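Local coordinates for coronin (Toxoplasma gondii, PDB 4OZU), which probably binds actin filaments, as other coronins do, and is represented here by its WD40-repeat beta-propeller domain, at residues Phe235-Gly240 / Leu282-Lys287. Residues are numbered along the deposited sequence; the frame is centred on the assembly and turned at random.
Sequences FTTGFG and LYVCGK
Leu282 lays one methyl, CD2, squarely over a face of the Phe235 ring, 3.5 Å from the ring centroid and only 8° off its normal, a CH-pi contact. Because the methyl sits almost centrally, all six ring carbons lie at similar range from Leu282 CD2, the nearest being Phe235 CE1 and CD1 at 3.6 Å. Both side chains extend with CG opposite their own backbone N, which carries each across the gap between the strands. Val284 meets the same ring obliquely, its CG1 lying 4.1 Å from Phe235 CE2. That methyl also touches Thr237, with CG1 of Val284 4.2 Å from Thr237 CG2. The chi1 of Thr237, 66°, turns CG2 of Thr237 toward Val284, while Thr237 OG1 is hydrogen-bonded to the backbone O of Leu271. The contact is buried and apolar, formed by alternate residues of two strands running roughly parallel, 29° apart. They belong to successive four-stranded blades of the propeller; each is the second strand of its sheet, and the two blades pack face to face here. Met247 and Ile249 of strand 245-251 and Pro273 of strand 271-275 also touch Phe235; Leu282 also touches Phe275 of strand 271-275, and Val284 touches Arg293 and Tyr295 of strand 291-298.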
loop_
_atom_site.group_PDB
_atom_site.type_symbol
_atom_site.label_atom_id
_atom_site.label_comp_id
_atom_site.label_asym_id
_atom_site.label_seq_id
_atom_site.Cartn_x
_atom_site.Cartn_y
_atom_site.Cartn_z
ATOM N N PHE A 235 1.958 12.245 4.405
ATOM C CA PHE A 235 2.125 11.790 5.789
ATOM C C PHE A 235 3.413 10.995 5.915
ATOM O O PHE A 235 3.665 10.137 5.082
ATOM C CB PHE A 235 0.946 10.912 6.204
ATOM C CG PHE A 235 1.023 10.403 7.625
ATOM C CD1 PHE A 235 0.650 11.212 8.685
ATOM C CD2 PHE A 235 1.440 9.106 7.891
ATOM C CE1 PHE A 235 0.699 10.742 9.985
ATOM C CE2 PHE A 235 1.497 8.636 9.188
ATOM C CZ PHE A 235 1.121 9.456 10.236
ATOM N N THR A 236 4.222 11.267 6.941
ATOM C CA THR A 236 5.421 10.464 7.183
ATOM C C THR A 236 5.451 9.903 8.586
ATOM O O THR A 236 4.899 10.495 9.515
ATOM C CB THR A 236 6.734 11.266 6.976
ATOM O OG1 THR A 236 6.760 12.389 7.866
ATOM C CG2 THR A 236 6.865 11.744 5.547
ATOM N N THR A 237 6.088 8.739 8.707
ATOM C CA THR A 237 6.508 8.186 9.987
ATOM C C THR A 237 8.017 8.164 10.004
ATOM O O THR A 237 8.652 8.093 8.957
ATOM C CB THR A 237 6.012 6.754 10.214
ATOM O OG1 THR A 237 6.642 5.886 9.262
ATOM C CG2 THR A 237 4.504 6.665 10.072
ATOM N N GLY A 238 8.590 8.188 11.191
ATOM C CA GLY A 238 10.027 8.145 11.313
ATOM C C GLY A 238 10.429 8.175 12.761
ATOM O O GLY A 238 9.637 7.842 13.648
ATOM N N PHE A 239 11.668 8.577 12.999
ATOM C CA PHE A 239 12.222 8.560 14.338
ATOM C C PHE A 239 12.774 9.932 14.703
ATOM O O PHE A 239 13.361 10.624 13.864
ATOM C CB PHE A 239 13.305 7.488 14.440
ATOM C CG PHE A 239 12.785 6.089 14.251
ATOM C CD1 PHE A 239 12.455 5.623 12.989
ATOM C CD2 PHE A 239 12.614 5.245 15.338
ATOM C CE1 PHE A 239 11.968 4.336 12.810
ATOM C CE2 PHE A 239 12.134 3.954 15.166
ATOM C CZ PHE A 239 11.811 3.500 13.902
ATOM N N GLY A 240 12.559 10.331 15.951
ATOM C CA GLY A 240 13.104 11.577 16.456
ATOM C C GLY A 240 14.565 11.426 16.830
ATOM O O GLY A 240 15.136 10.334 16.719
ATOM N N LEU A 282 -6.305 6.242 9.078
ATOM C CA LEU A 282 -4.870 6.169 8.842
ATOM C C LEU A 282 -4.267 5.172 9.815
ATOM O O LEU A 282 -4.245 5.412 11.025
ATOM C CB LEU A 282 -4.237 7.554 9.002
ATOM C CG LEU A 282 -2.765 7.752 8.640
ATOM C CD1 LEU A 282 -2.460 7.304 7.217
ATOM C CD2 LEU A 282 -2.379 9.203 8.821
ATOM N N TYR A 283 -3.811 4.040 9.287
ATOM C CA TYR A 283 -3.249 2.976 10.114
ATOM C C TYR A 283 -1.723 3.049 10.072
ATOM O O TYR A 283 -1.153 3.309 9.017
ATOM C CB TYR A 283 -3.726 1.604 9.631
ATOM C CG TYR A 283 -5.229 1.471 9.481
ATOM C CD1 TYR A 283 -5.861 1.900 8.327
ATOM C CD2 TYR A 283 -6.009 0.916 10.485
ATOM C CE1 TYR A 283 -7.224 1.786 8.171
ATOM C CE2 TYR A 283 -7.386 0.796 10.341
ATOM C CZ TYR A 283 -7.984 1.234 9.182
ATOM O OH TYR A 283 -9.344 1.128 9.019
ATOM N N VAL A 284 -1.070 2.845 11.215
ATOM C CA VAL A 284 0.390 2.773 11.255
ATOM C C VAL A 284 0.783 1.426 11.831
ATOM O O VAL A 284 0.461 1.104 12.974
ATOM C CB VAL A 284 1.016 3.942 12.061
ATOM C CG1 VAL A 284 0.779 5.256 11.327
ATOM C CG2 VAL A 284 0.452 4.023 13.473
ATOM N N CYS A 285 1.493 0.653 11.015
ATOM C CA CYS A 285 1.802 -0.737 11.306
ATOM C C CYS A 285 3.300 -0.991 11.230
ATOM O O CYS A 285 3.937 -0.666 10.229
ATOM C CB CYS A 285 1.073 -1.646 10.317
ATOM S SG CYS A 285 -0.664 -1.205 10.067
ATOM N N GLY A 286 3.856 -1.568 12.290
ATOM C CA GLY A 286 5.255 -1.953 12.300
ATOM C C GLY A 286 5.433 -3.455 12.223
ATOM O O GLY A 286 4.867 -4.196 13.026
ATOM N N LYS A 287 6.223 -3.919 11.260
ATOM C CA LYS A 287 6.572 -5.335 11.200
ATOM C C LYS A 287 7.331 -5.715 12.462
ATOM O O LYS A 287 8.268 -5.020 12.867
ATOM C CB LYS A 287 7.414 -5.644 9.965
ATOM C CG LYS A 287 6.709 -5.380 8.650
ATOM C CD LYS A 287 7.679 -5.482 7.490
ATOM C CE LYS A 287 7.146 -6.396 6.409
ATOM N NZ LYS A 287 8.144 -6.627 5.334
#